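Local coordinates for protein soluble epoxide hydrolase (Bacillus megaterium, PDB 4INZ) that belongs to the alpha/beta hydrolase fold family of enzymes, with a mostly helical cap placed over a central, largely parallel beta sheet, at residues L185-G190 with Q202-S207; D172-D177 with G211-M216; H277-A282 with H288-E293; S159-W164 with S218-L223. The protein carries 1 engineered substitution. All blocks are in the same frame, centred on the assembly; numbering follows the deposited sequence.

How the contacts relate
From the N terminus, most of the central sheet is complete before any of these contacts begins. Contact 4 then opens at 159-164, contact 2 at 172-177 and contact 1 at 185-190. They close in reverse order, at 202-207, 211-216 and 218-223, so contact 1 is nested in contact 2 and both lie inside contact 4. Together the three fold the helical cap back on itself, and helix 169-193 serves contacts 1 and 2 alike. Contacts 2 and 4 also touch, Tyr-173 against Trp-164. Contact 3 follows in series as a short loop between the last strand and the C-terminal helix; His-288 reaches Tyr-204 of contact 1, joining cap to core.

Contact 1. Residues L185-G190 with Q202-S207; sequences LVIDPG and QAYMNS
Tyr-204 meets two branched aliphatic residues of the facing helix, Val-186 against its ring and Ile-187 at its root. CG1 of Val-186 lies 3.8 Å from CE1 of Tyr-204, an off-centre CH-pi contact with the methyl 29° from the ring normal. With this methyl anti to the backbone N (chi1 163°), it is CG1 and not CG2 that crosses the gap. Ile-187 slides past the tyrosine in the opposite direction, its terminal CD1 3.8 Å from CB of Tyr-204. These touches are the tight part, joining helices 169-193 and 198-210 of the helical cap.

The outer side is looser. Met-205 comes no nearer than 4.8 Å to 185-190 and leans instead on Phe-179 and Arg-183, further back on helix 169-193. Gln-202 and Asn-206 face solvent, linked to each other by a weak bond from NE2 of Gln-202 to OD1 of Asn-206. The polar end of Tyr-204 is served beyond the two helices, where OH bonds to Asp-49, while Phe-50 meets the ring edge-to-face. No hydrogen bond crosses between the segments, which implies that they hold to each other by hydrocarbon packing, and the bond to Asp-49 probably helps to fix how the ring is turned.

Contact 2. Residues D172-D177 with G211-M216; sequences DYMERD and GSVLSM
Carboxylate oxygen OE1 of Glu-175 is held by NE2 of Gln-171 and approached by two waters leading to Val-213 and its neighbours at the N-terminal end of helix 213-220, part of the helical cap. The first water accepts from N of Val-213 at 2.9 Å; its 2.4 Å separation from OE1 of Glu-175 is doubtfully short. The second accepts from N of Leu-214 at 3.2 Å, also bonds OG of Ser-212, and reaches OE1 only weakly. Ser-212 is the N-cap: its OG takes the N-H of Ser-215 in a nearly straight bond (171°). A carboxylate placed here would probably be stabilised by the helix dipole.

Beneath the polar bridge the packing is apolar. The Glu-175 chain, extended beyond CG, runs alongside Val-213 in the opposite sense, its CG 3.5 Å from CG2 of the valine. In the conformer given, Met-174 bends away toward Phe-165 and Leu-182, and contributes its root alone: CB lies 3.8 Å from CG1 of Val-213.

Contact 3. Residues H277-A282 with H288-E293; sequences HRLAEA and HEKPQE
The strand-loop-helix unit that ends the alpha/beta hydrolase fold is closed here; in this fold the loop after the last strand usually carries the histidine of the catalytic triad. Lys-290 bends at chi2 (-65°), laying its aliphatic chain along the turn formed by 279-282. Its CB lies 3.8 Å from CD2 of Leu-279, its CG 4.1 Å from CB of Ala-282, and its CE 3.5 Å from the backbone O of Glu-281. Leu-279 also meets the carboxylate of Glu-293, CD2 to CD at 3.6 Å. That carboxylate stands almost perpendicular to the His-277 ring, at the ring's edge, though the modelled approach is too close to be trusted.

Glu-289 ties down the loop between the segments: OE1 accepts from N of Ser-283 and OE2 from N of Ala-285. OE1 also touches CA of Ala-282 at 3.4 Å and accepts a hydrogen bond from a water at 2.8 Å, which makes a further, weak bond to O of Glu-281. Around this, strand 274-279 is the outermost strand on its side of the sheet and pairs with strand 248-253, while His-288 and Pro-291 rest on helix 55-61, Pro-291 as the first residue of C-terminal helix 291-303.

Contact 4. Residues S159-W164 with S218-L223; sequences SEYAKW and SYYRNL. Engineered in segment 159-164: Ala-162 (natural residue Met).
Tyr-161 brings one ring corner against Tyr-220, CE2 to CE1 at 3.8 Å, the two side chains crossing at a slant. Its CG sits between the backbone N and the carbonyl carbon (chi1 69°), a torsion that swings the ring's far end toward Tyr-220. The hydroxyls share a water, 3.0 Å from OH of Tyr-161 and a short 2.5 Å from OH of Tyr-220, lying in the plane of the latter ring. Engineered Ala-162 adds a looser touch, CB to CD1 of Tyr-220 at 4.4 Å. A bound PEG, probably from the crystallisation liquor, lies about 3 Å from the Tyr-220 side chain. The tyrosine pair is consistent with the two cap tyrosines that reach into the active-site pocket in epoxide hydrolases.

The backbones are bridged too: NE2 of Gln-166 bonds the carbonyl oxygens of both Ala-162 and Tyr-220. Trp-115 of helix 115-126 and Phe-165 meet the Tyr-220 ring edge-to-face, placing the contact where cap helices 160-164 and 213-220 come down on the core.

Contact 1. Residues L185-G190 with Q202-S207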
loop_
_atom_site.group_PDB
_atom_site.type_symbol
_atom_site.label_atom_id
_atom_site.label_comp_id
_atom_site.label_asym_id
_atom_site.label_seq_id
_atom_site.Cartn_x
_atom_site.Cartn_y
_atom_site.Cartn_z
ATOM N N LEU A 185 -14.017 -4.892 -8.917
ATOM C CA LEU A 185 -12.873 -4.002 -8.801
ATOM C C LEU A 185 -11.554 -4.722 -9.076
ATOM O O LEU A 185 -10.725 -4.232 -9.842
ATOM C CB LEU A 185 -12.859 -3.347 -7.417
ATOM C CG LEU A 185 -11.824 -2.263 -7.137
ATOM C CD1 LEU A 185 -11.887 -1.171 -8.195
ATOM C CD2 LEU A 185 -12.050 -1.684 -5.741
ATOM N N VAL A 186 -11.376 -5.894 -8.476
ATOM C CA VAL A 186 -10.090 -6.593 -8.509
ATOM C C VAL A 186 -10.107 -7.950 -9.214
ATOM O O VAL A 186 -9.176 -8.287 -9.947
ATOM C CB VAL A 186 -9.549 -6.796 -7.075
ATOM C CG1 VAL A 186 -8.454 -7.860 -7.049
ATOM C CG2 VAL A 186 -9.043 -5.478 -6.520
ATOM N N ILE A 187 -11.154 -8.736 -8.988
ATOM C CA ILE A 187 -11.179 -10.103 -9.494
ATOM C C ILE A 187 -11.407 -10.166 -10.998
ATOM O O ILE A 187 -10.652 -10.804 -11.733
ATOM C CB ILE A 187 -12.263 -10.952 -8.797
ATOM C CG1 ILE A 187 -11.984 -11.038 -7.294
ATOM C CG2 ILE A 187 -12.329 -12.344 -9.415
ATOM C CD1 ILE A 187 -10.579 -11.488 -6.967
ATOM N N ASP A 188 -12.462 -9.512 -11.458
ATOM C CA ASP A 188 -12.822 -9.598 -12.865
ATOM C C ASP A 188 -11.669 -9.216 -13.809
ATOM O O ASP A 188 -11.353 -9.964 -14.728
ATOM C CB ASP A 188 -14.100 -8.805 -13.140
ATOM C CG ASP A 188 -15.320 -9.423 -12.471
ATOM O OD1 ASP A 188 -15.228 -10.588 -12.022
ATOM O OD2 ASP A 188 -16.372 -8.752 -12.398
ATOM N N PRO A 189 -11.015 -8.070 -13.572
ATOM C CA PRO A 189 -9.895 -7.731 -14.462
ATOM C C PRO A 189 -8.675 -8.655 -14.336
ATOM O O PRO A 189 -7.999 -8.922 -15.335
ATOM C CB PRO A 189 -9.538 -6.293 -14.060
ATOM C CG PRO A 189 -10.216 -6.055 -12.760
ATOM C CD PRO A 189 -11.417 -6.933 -12.728
ATOM N N GLY A 190 -8.387 -9.131 -13.128
ATOM C CA GLY A 190 -7.247 -10.011 -12.930
ATOM C C GLY A 190 -7.434 -11.371 -13.584
ATOM O O GLY A 190 -6.489 -11.966 -14.102
ATOM N N GLN A 202 -9.736 -17.535 -5.021
ATOM C CA GLN A 202 -10.198 -18.124 -3.766
ATOM C C GLN A 202 -9.540 -17.458 -2.561
ATOM O O GLN A 202 -10.188 -17.222 -1.533
ATOM C CB GLN A 202 -9.924 -19.631 -3.750
ATOM C CG GLN A 202 -10.428 -20.334 -2.491
ATOM C CD GLN A 202 -11.935 -20.281 -2.378
ATOM O OE1 GLN A 202 -12.639 -21.067 -3.016
ATOM N NE2 GLN A 202 -12.444 -19.345 -1.567
ATOM N N ALA A 203 -8.252 -17.160 -2.683
ATOM C CA ALA A 203 -7.535 -16.507 -1.597
ATOM C C ALA A 203 -8.103 -15.116 -1.338
ATOM O O ALA A 203 -8.268 -14.709 -0.192
ATOM C CB ALA A 203 -6.050 -16.427 -1.894
ATOM N N TYR A 204 -8.388 -14.384 -2.406
ATOM C CA TYR A 204 -8.993 -13.068 -2.261
ATOM C C TYR A 204 -10.370 -13.165 -1.621
ATOM O O TYR A 204 -10.690 -12.392 -0.718
ATOM C CB TYR A 204 -9.104 -12.368 -3.612
ATOM C CG TYR A 204 -7.958 -11.433 -3.911
ATOM C CD1 TYR A 204 -8.035 -10.091 -3.573
ATOM C CD2 TYR A 204 -6.802 -11.890 -4.535
ATOM C CE1 TYR A 204 -7.005 -9.220 -3.854
ATOM C CE2 TYR A 204 -5.755 -11.022 -4.817
ATOM C CZ TYR A 204 -5.863 -9.688 -4.471
ATOM O OH TYR A 204 -4.831 -8.814 -4.748
ATOM N N MET A 205 -11.187 -14.109 -2.086
ATOM C CA MET A 205 -12.527 -14.264 -1.530
ATOM C C MET A 205 -12.447 -14.580 -0.040
ATOM O O MET A 205 -13.194 -14.016 0.761
ATOM C CB MET A 205 -13.318 -15.358 -2.255
ATOM C CG MET A 205 -13.608 -15.059 -3.725
ATOM S SD MET A 205 -14.454 -13.486 -3.997
ATOM C CE MET A 205 -15.956 -13.735 -3.057
ATOM N N ASN A 206 -11.557 -15.498 0.329
ATOM C CA ASN A 206 -11.324 -15.783 1.739
ATOM C C ASN A 206 -10.937 -14.530 2.521
ATOM O O ASN A 206 -11.394 -14.326 3.656
ATOM C CB ASN A 206 -10.220 -16.828 1.915
ATOM C CG ASN A 206 -10.665 -18.222 1.552
ATOM O OD1 ASN A 206 -11.864 -18.507 1.444
ATOM N ND2 ASN A 206 -9.692 -19.116 1.376
ATOM N N SER A 207 -10.080 -13.700 1.928
ATOM C CA SER A 207 -9.600 -12.512 2.620
ATOM C C SER A 207 -10.747 -11.561 2.934
ATOM O O SER A 207 -10.768 -10.935 3.989
ATOM C CB SER A 207 -8.505 -11.785 1.824
ATOM O OG SER A 207 -9.049 -10.943 0.816
#

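Contact 2. Residues D172-D177 with G211-M216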
loop_
_atom_site.group_PDB
_atom_site.type_symbol
_atom_site.label_atom_id
_atom_site.label_comp_id
_atom_site.label_asym_id
_atom_site.label_seq_id
_atom_site.Cartn_x
_atom_site.Cartn_y
_atom_site.Cartn_z
ATOM N N ASP A 172 -22.326 -1.792 1.636
ATOM C CA ASP A 172 -23.229 -2.731 0.978
ATOM C C ASP A 172 -22.812 -2.955 -0.480
ATOM O O ASP A 172 -22.857 -4.079 -0.984
ATOM C CB ASP A 172 -24.681 -2.246 1.060
ATOM C CG ASP A 172 -25.624 -3.065 0.195
ATOM O OD1 ASP A 172 -25.989 -4.188 0.608
ATOM O OD2 ASP A 172 -26.007 -2.586 -0.899
ATOM N N TYR A 173 -22.397 -1.888 -1.156
ATOM C CA TYR A 173 -21.953 -2.025 -2.534
ATOM C C TYR A 173 -20.789 -3.012 -2.613
ATOM O O TYR A 173 -20.716 -3.834 -3.523
ATOM C CB TYR A 173 -21.515 -0.681 -3.118
ATOM C CG TYR A 173 -20.847 -0.829 -4.459
ATOM C CD1 TYR A 173 -19.468 -0.978 -4.553
ATOM C CD2 TYR A 173 -21.588 -0.830 -5.633
ATOM C CE1 TYR A 173 -18.848 -1.124 -5.771
ATOM C CE2 TYR A 173 -20.974 -0.974 -6.860
ATOM C CZ TYR A 173 -19.604 -1.120 -6.925
ATOM O OH TYR A 173 -18.982 -1.267 -8.149
ATOM N N MET A 174 -19.877 -2.929 -1.654
ATOM C CA MET A 174 -18.689 -3.776 -1.683
ATOM C C MET A 174 -18.990 -5.214 -1.264
ATOM O O MET A 174 -18.443 -6.157 -1.843
ATOM C CB MET A 174 -17.576 -3.196 -0.804
ATOM C CG MET A 174 -17.009 -1.872 -1.309
ATOM S SD MET A 174 -16.248 -2.005 -2.942
ATOM C CE MET A 174 -15.901 -0.279 -3.253
ATOM N N GLU A 175 -19.861 -5.376 -0.267
ATOM C CA GLU A 175 -20.131 -6.688 0.328
ATOM C C GLU A 175 -21.231 -7.513 -0.336
ATOM O O GLU A 175 -21.172 -8.748 -0.337
ATOM C CB GLU A 175 -20.515 -6.531 1.802
ATOM C CG GLU A 175 -19.443 -6.003 2.713
ATOM C CD GLU A 175 -19.950 -5.859 4.134
ATOM O OE1 GLU A 175 -19.125 -5.851 5.064
ATOM O OE2 GLU A 175 -21.183 -5.756 4.320
ATOM N N ARG A 176 -22.251 -6.841 -0.863
ATOM C CA ARG A 176 -23.461 -7.532 -1.320
ATOM C C ARG A 176 -23.157 -8.590 -2.383
ATOM O O ARG A 176 -22.206 -8.455 -3.157
ATOM C CB ARG A 176 -24.486 -6.527 -1.865
ATOM C CG ARG A 176 -24.059 -5.872 -3.173
ATOM C CD ARG A 176 -25.003 -4.749 -3.625
ATOM N NE ARG A 176 -24.507 -4.110 -4.849
ATOM C CZ ARG A 176 -25.089 -3.085 -5.469
ATOM N NH1 ARG A 176 -26.212 -2.555 -4.995
ATOM N NH2 ARG A 176 -24.544 -2.593 -6.572
ATOM N N ASP A 177 -23.963 -9.647 -2.400
ATOM C CA ASP A 177 -23.858 -10.690 -3.412
ATOM C C ASP A 177 -22.438 -11.215 -3.568
ATOM O O ASP A 177 -21.812 -11.089 -4.624
ATOM C CB ASP A 177 -24.410 -10.188 -4.739
ATOM C CG ASP A 177 -25.843 -9.725 -4.620
ATOM O OD1 ASP A 177 -26.734 -10.594 -4.520
ATOM O OD2 ASP A 177 -26.074 -8.498 -4.605
ATOM N N GLY A 211 -11.887 -10.638 6.542
ATOM C CA GLY A 211 -11.614 -9.247 6.856
ATOM C C GLY A 211 -12.889 -8.478 7.122
ATOM O O GLY A 211 -13.963 -9.062 7.207
ATOM N N SER A 212 -12.764 -7.158 7.242
ATOM C CA SER A 212 -13.908 -6.287 7.484
ATOM C C SER A 212 -13.935 -5.140 6.486
ATOM O O SER A 212 -13.043 -4.284 6.478
ATOM C CB SER A 212 -13.859 -5.715 8.896
ATOM O OG SER A 212 -14.810 -4.669 9.035
ATOM N N VAL A 213 -14.962 -5.113 5.648
ATOM C CA VAL A 213 -15.106 -4.020 4.700
ATOM C C VAL A 213 -15.277 -2.696 5.442
ATOM O O VAL A 213 -14.766 -1.663 5.009
ATOM C CB VAL A 213 -16.267 -4.263 3.719
ATOM C CG1 VAL A 213 -16.533 -3.008 2.886
ATOM C CG2 VAL A 213 -15.939 -5.444 2.818
ATOM N N LEU A 214 -15.971 -2.728 6.575
ATOM C CA LEU A 214 -16.117 -1.524 7.389
ATOM C C LEU A 214 -14.743 -0.979 7.780
ATOM O O LEU A 214 -14.460 0.209 7.611
ATOM C CB LEU A 214 -16.967 -1.796 8.633
ATOM C CG LEU A 214 -17.116 -0.626 9.608
ATOM C CD1 LEU A 214 -17.669 0.607 8.904
ATOM C CD2 LEU A 214 -18.000 -1.010 10.785
ATOM N N SER A 215 -13.886 -1.857 8.288
ATOM C CA SER A 215 -12.526 -1.484 8.652
ATOM C C SER A 215 -11.770 -0.910 7.459
ATOM O O SER A 215 -11.091 0.110 7.576
ATOM C CB SER A 215 -11.766 -2.697 9.174
ATOM O OG SER A 215 -12.323 -3.165 10.388
ATOM N N MET A 216 -11.871 -1.582 6.315
ATOM C CA MET A 216 -11.157 -1.135 5.132
ATOM C C MET A 216 -11.584 0.290 4.748
ATOM O O MET A 216 -10.734 1.147 4.490
ATOM C CB MET A 216 -11.348 -2.148 3.992
ATOM C CG MET A 216 -10.866 -3.555 4.379
ATOM S SD MET A 216 -11.561 -4.960 3.471
ATOM C CE MET A 216 -10.776 -4.757 1.876
HETATM O O HOH W 1 -17.136 -7.033 5.862
HETATM O O HOH W 2 -17.351 -5.186 8.001
#

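Contact 3. Residues H277-A282 with H288-E293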
loop_
_atom_site.group_PDB
_atom_site.type_symbol
_atom_site.label_atom_id
_atom_site.label_comp_id
_atom_site.label_asym_id
_atom_site.label_seq_id
_atom_site.Cartn_x
_atom_site.Cartn_y
_atom_site.Cartn_z
ATOM N N HIS A 277 10.876 3.603 -12.376
ATOM C CA HIS A 277 10.650 2.685 -13.493
ATOM C C HIS A 277 9.166 2.670 -13.791
ATOM O O HIS A 277 8.361 2.370 -12.910
ATOM C CB HIS A 277 11.088 1.267 -13.133
ATOM C CG HIS A 277 11.078 0.324 -14.291
ATOM N ND1 HIS A 277 9.961 -0.400 -14.662
ATOM C CD2 HIS A 277 12.050 -0.011 -15.168
ATOM C CE1 HIS A 277 10.253 -1.147 -15.711
ATOM N NE2 HIS A 277 11.514 -0.925 -16.041
ATOM N N ARG A 278 8.800 2.990 -15.029
ATOM C CA ARG A 278 7.394 3.047 -15.413
ATOM C C ARG A 278 7.046 1.909 -16.363
ATOM O O ARG A 278 7.716 1.718 -17.371
ATOM C CB ARG A 278 7.094 4.376 -16.101
ATOM C CG ARG A 278 7.257 5.598 -15.222
ATOM C CD ARG A 278 7.082 6.843 -16.083
ATOM N NE ARG A 278 6.663 8.008 -15.320
ATOM C CZ ARG A 278 5.627 8.776 -15.650
ATOM N NH1 ARG A 278 5.307 9.820 -14.897
ATOM N NH2 ARG A 278 4.911 8.496 -16.737
ATOM N N LEU A 279 5.993 1.163 -16.044
ATOM C CA LEU A 279 5.553 0.070 -16.900
ATOM C C LEU A 279 4.412 0.537 -17.787
ATOM O O LEU A 279 3.357 0.925 -17.294
ATOM C CB LEU A 279 5.089 -1.124 -16.061
ATOM C CG LEU A 279 6.134 -1.780 -15.163
ATOM C CD1 LEU A 279 6.266 -1.049 -13.839
ATOM C CD2 LEU A 279 5.755 -3.229 -14.925
ATOM N N ALA A 280 4.624 0.499 -19.098
ATOM C CA ALA A 280 3.594 0.921 -20.035
ATOM C C ALA A 280 2.392 -0.025 -20.039
ATOM O O ALA A 280 1.262 0.399 -20.281
ATOM C CB ALA A 280 4.172 1.058 -21.446
ATOM N N GLU A 281 2.634 -1.300 -19.761
ATOM C CA GLU A 281 1.586 -2.311 -19.886
ATOM C C GLU A 281 1.061 -2.821 -18.543
ATOM O O GLU A 281 0.495 -3.914 -18.463
ATOM C CB GLU A 281 2.071 -3.490 -20.739
ATOM C CG GLU A 281 2.613 -3.094 -22.107
ATOM C CD GLU A 281 1.528 -2.594 -23.042
ATOM O OE1 GLU A 281 0.340 -2.639 -22.654
ATOM O OE2 GLU A 281 1.863 -2.160 -24.165
ATOM N N ALA A 282 1.250 -2.033 -17.489
ATOM C CA ALA A 282 0.673 -2.384 -16.197
ATOM C C ALA A 282 -0.200 -1.268 -15.667
ATOM O O ALA A 282 0.026 -0.087 -15.951
ATOM C CB ALA A 282 1.741 -2.717 -15.200
ATOM N N HIS A 288 1.936 -7.814 -9.130
ATOM C CA HIS A 288 1.404 -9.105 -9.588
ATOM C C HIS A 288 0.877 -9.123 -11.022
ATOM O O HIS A 288 0.589 -10.193 -11.551
ATOM C CB HIS A 288 0.436 -9.783 -8.586
ATOM C CG HIS A 288 -0.897 -9.115 -8.439
ATOM N ND1 HIS A 288 -1.945 -9.711 -7.765
ATOM C CD2 HIS A 288 -1.351 -7.906 -8.843
ATOM C CE1 HIS A 288 -2.986 -8.901 -7.765
ATOM N NE2 HIS A 288 -2.653 -7.797 -8.414
ATOM N N GLU A 289 0.799 -7.955 -11.661
ATOM C CA GLU A 289 0.489 -7.897 -13.092
ATOM C C GLU A 289 1.682 -8.288 -13.961
ATOM O O GLU A 289 1.526 -9.008 -14.959
ATOM C CB GLU A 289 0.029 -6.494 -13.492
ATOM C CG GLU A 289 -1.292 -6.079 -12.896
ATOM C CD GLU A 289 -1.710 -4.684 -13.327
ATOM O OE1 GLU A 289 -1.564 -4.364 -14.534
ATOM O OE2 GLU A 289 -2.186 -3.913 -12.455
ATOM N N LYS A 290 2.866 -7.800 -13.585
ATOM C CA LYS A 290 4.097 -8.022 -14.345
ATOM C C LYS A 290 5.230 -8.378 -13.383
ATOM O O LYS A 290 6.202 -7.631 -13.243
ATOM C CB LYS A 290 4.474 -6.755 -15.121
ATOM C CG LYS A 290 3.441 -6.320 -16.154
ATOM C CD LYS A 290 3.297 -7.337 -17.277
ATOM C CE LYS A 290 2.376 -6.810 -18.384
ATOM N NZ LYS A 290 2.377 -7.653 -19.630
ATOM N N PRO A 291 5.111 -9.524 -12.712
ATOM C CA PRO A 291 6.046 -9.816 -11.618
ATOM C C PRO A 291 7.501 -9.952 -12.069
ATOM O O PRO A 291 8.402 -9.558 -11.326
ATOM C CB PRO A 291 5.522 -11.144 -11.055
ATOM C CG PRO A 291 4.740 -11.751 -12.180
ATOM C CD PRO A 291 4.100 -10.582 -12.875
ATOM N N GLN A 292 7.741 -10.507 -13.252
ATOM C CA GLN A 292 9.124 -10.702 -13.675
ATOM C C GLN A 292 9.816 -9.363 -13.927
ATOM O O GLN A 292 10.935 -9.131 -13.457
ATOM C CB GLN A 292 9.217 -11.586 -14.919
ATOM C CG GLN A 292 10.655 -11.798 -15.356
ATOM C CD GLN A 292 10.809 -12.871 -16.427
ATOM O OE1 GLN A 292 9.953 -13.747 -16.582
ATOM N NE2 GLN A 292 11.907 -12.804 -17.167
ATOM N N GLU A 293 9.155 -8.485 -14.676
ATOM C CA GLU A 293 9.702 -7.148 -14.926
ATOM C C GLU A 293 9.955 -6.409 -13.604
ATOM O O GLU A 293 11.009 -5.793 -13.398
ATOM C CB GLU A 293 8.754 -6.328 -15.804
ATOM C CG GLU A 293 9.310 -4.955 -16.120
ATOM C CD GLU A 293 8.467 -4.173 -17.098
ATOM O OE1 GLU A 293 7.486 -4.736 -17.631
ATOM O OE2 GLU A 293 8.794 -2.990 -17.344
HETATM O O HOH W 3 -1.620 -5.895 -16.838
#

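Contact 4. Residues S159-W164 with S218-L223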
loop_
_atom_site.group_PDB
_atom_site.type_symbol
_atom_site.label_atom_id
_atom_site.label_comp_id
_atom_site.label_asym_id
_atom_site.label_seq_id
_atom_site.Cartn_x
_atom_site.Cartn_y
_atom_site.Cartn_z
ATOM N N SER A 159 -9.839 10.441 -8.227
ATOM C CA SER A 159 -9.913 10.259 -6.777
ATOM C C SER A 159 -11.318 10.458 -6.206
ATOM O O SER A 159 -11.506 10.390 -4.993
ATOM C CB SER A 159 -8.931 11.196 -6.061
ATOM O OG SER A 159 -7.579 10.850 -6.335
ATOM N N GLU A 160 -12.295 10.701 -7.078
ATOM C CA GLU A 160 -13.660 10.992 -6.643
ATOM C C GLU A 160 -14.243 9.871 -5.794
ATOM O O GLU A 160 -15.128 10.103 -4.972
ATOM C CB GLU A 160 -14.573 11.253 -7.845
ATOM C CG GLU A 160 -14.346 12.593 -8.529
ATOM C CD GLU A 160 -15.235 12.782 -9.747
ATOM O OE1 GLU A 160 -15.187 13.871 -10.364
ATOM O OE2 GLU A 160 -15.981 11.837 -10.091
ATOM N N TYR A 161 -13.747 8.655 -5.997
ATOM C CA TYR A 161 -14.254 7.507 -5.253
ATOM C C TYR A 161 -13.994 7.659 -3.755
ATOM O O TYR A 161 -14.741 7.125 -2.936
ATOM C CB TYR A 161 -13.650 6.198 -5.777
ATOM C CG TYR A 161 -12.179 6.047 -5.477
ATOM C CD1 TYR A 161 -11.221 6.580 -6.328
ATOM C CD2 TYR A 161 -11.745 5.374 -4.336
ATOM C CE1 TYR A 161 -9.872 6.452 -6.054
ATOM C CE2 TYR A 161 -10.397 5.241 -4.054
ATOM C CZ TYR A 161 -9.467 5.784 -4.915
ATOM O OH TYR A 161 -8.126 5.653 -4.641
ATOM N N ALA A 162 -12.938 8.384 -3.397
ATOM C CA ALA A 162 -12.605 8.586 -1.987
ATOM C C ALA A 162 -13.695 9.386 -1.274
ATOM O O ALA A 162 -13.998 9.139 -0.104
ATOM C CB ALA A 162 -11.260 9.269 -1.845
ATOM N N LYS A 163 -14.284 10.341 -1.985
ATOM C CA LYS A 163 -15.417 11.081 -1.451
ATOM C C LYS A 163 -16.623 10.150 -1.345
ATOM O O LYS A 163 -17.325 10.135 -0.335
ATOM C CB LYS A 163 -15.728 12.291 -2.336
ATOM C CG LYS A 163 -16.927 13.118 -1.894
ATOM C CD LYS A 163 -16.792 13.616 -0.467
ATOM C CE LYS A 163 -17.807 14.722 -0.180
ATOM N NZ LYS A 163 -17.479 15.976 -0.918
ATOM N N TRP A 164 -16.846 9.350 -2.383
ATOM C CA TRP A 164 -17.951 8.402 -2.374
ATOM C C TRP A 164 -17.809 7.403 -1.228
ATOM O O TRP A 164 -18.801 7.013 -0.611
ATOM C CB TRP A 164 -18.048 7.680 -3.719
ATOM C CG TRP A 164 -19.223 6.765 -3.831
ATOM C CD1 TRP A 164 -20.533 7.086 -3.626
ATOM C CD2 TRP A 164 -19.200 5.379 -4.193
ATOM N NE1 TRP A 164 -21.326 5.986 -3.831
ATOM C CE2 TRP A 164 -20.533 4.924 -4.178
ATOM C CE3 TRP A 164 -18.182 4.478 -4.521
ATOM C CZ2 TRP A 164 -20.874 3.607 -4.478
ATOM C CZ3 TRP A 164 -18.525 3.168 -4.823
ATOM C CH2 TRP A 164 -19.860 2.748 -4.800
ATOM N N SER A 218 -12.893 2.475 6.679
ATOM C CA SER A 218 -12.579 3.384 7.783
ATOM C C SER A 218 -11.288 4.170 7.547
ATOM O O SER A 218 -11.184 5.333 7.943
ATOM C CB SER A 218 -12.520 2.632 9.119
ATOM O OG SER A 218 -13.803 2.168 9.496
ATOM N N TYR A 219 -10.312 3.538 6.904
ATOM C CA TYR A 219 -9.088 4.231 6.511
ATOM C C TYR A 219 -9.422 5.509 5.755
ATOM O O TYR A 219 -8.877 6.577 6.047
ATOM C CB TYR A 219 -8.257 3.349 5.585
ATOM C CG TYR A 219 -7.486 2.227 6.231
ATOM C CD1 TYR A 219 -8.133 1.117 6.760
ATOM C CD2 TYR A 219 -6.097 2.257 6.266
ATOM C CE1 TYR A 219 -7.416 0.083 7.320
ATOM C CE2 TYR A 219 -5.371 1.229 6.827
ATOM C CZ TYR A 219 -6.031 0.147 7.353
ATOM O OH TYR A 219 -5.302 -0.872 7.908
ATOM N N TYR A 220 -10.301 5.385 4.763
ATOM C CA TYR A 220 -10.649 6.505 3.889
ATOM C C TYR A 220 -11.420 7.593 4.625
ATOM O O TYR A 220 -11.363 8.775 4.262
ATOM C CB TYR A 220 -11.484 6.027 2.694
ATOM C CG TYR A 220 -10.728 5.177 1.698
ATOM C CD1 TYR A 220 -10.136 5.747 0.579
ATOM C CD2 TYR A 220 -10.613 3.801 1.873
ATOM C CE1 TYR A 220 -9.442 4.974 -0.337
ATOM C CE2 TYR A 220 -9.924 3.019 0.965
ATOM C CZ TYR A 220 -9.337 3.610 -0.141
ATOM O OH TYR A 220 -8.645 2.837 -1.048
ATOM N N ARG A 221 -12.148 7.190 5.656
ATOM C CA ARG A 221 -13.043 8.111 6.350
ATOM C C ARG A 221 -12.317 9.022 7.331
ATOM O O ARG A 221 -12.938 9.855 7.992
ATOM C CB ARG A 221 -14.185 7.333 7.015
ATOM C CG ARG A 221 -15.112 6.748 5.967
ATOM C CD ARG A 221 -16.050 5.673 6.481
ATOM N NE ARG A 221 -16.934 5.252 5.400
ATOM C CZ ARG A 221 -17.888 4.336 5.512
ATOM N NH1 ARG A 221 -18.093 3.718 6.668
ATOM N NH2 ARG A 221 -18.637 4.036 4.457
ATOM N N ASN A 222 -10.999 8.858 7.411
ATOM C CA ASN A 222 -10.146 9.753 8.183
ATOM C C ASN A 222 -9.350 10.704 7.300
ATOM O O ASN A 222 -8.670 11.596 7.804
ATOM C CB ASN A 222 -9.181 8.960 9.064
ATOM C CG ASN A 222 -9.883 8.263 10.209
ATOM O OD1 ASN A 222 -10.823 8.802 10.790
ATOM N ND2 ASN A 222 -9.430 7.063 10.542
ATOM N N LEU A 223 -9.427 10.510 5.985
ATOM C CA LEU A 223 -8.669 11.351 5.059
ATOM C C LEU A 223 -9.084 12.817 5.151
ATOM O O LEU A 223 -10.269 13.137 5.246
ATOM C CB LEU A 223 -8.816 10.851 3.623
ATOM C CG LEU A 223 -8.171 9.496 3.327
ATOM C CD1 LEU A 223 -8.558 9.008 1.939
ATOM C CD2 LEU A 223 -6.658 9.603 3.459
HETATM O O HOH W 4 -6.998 3.641 -2.782
#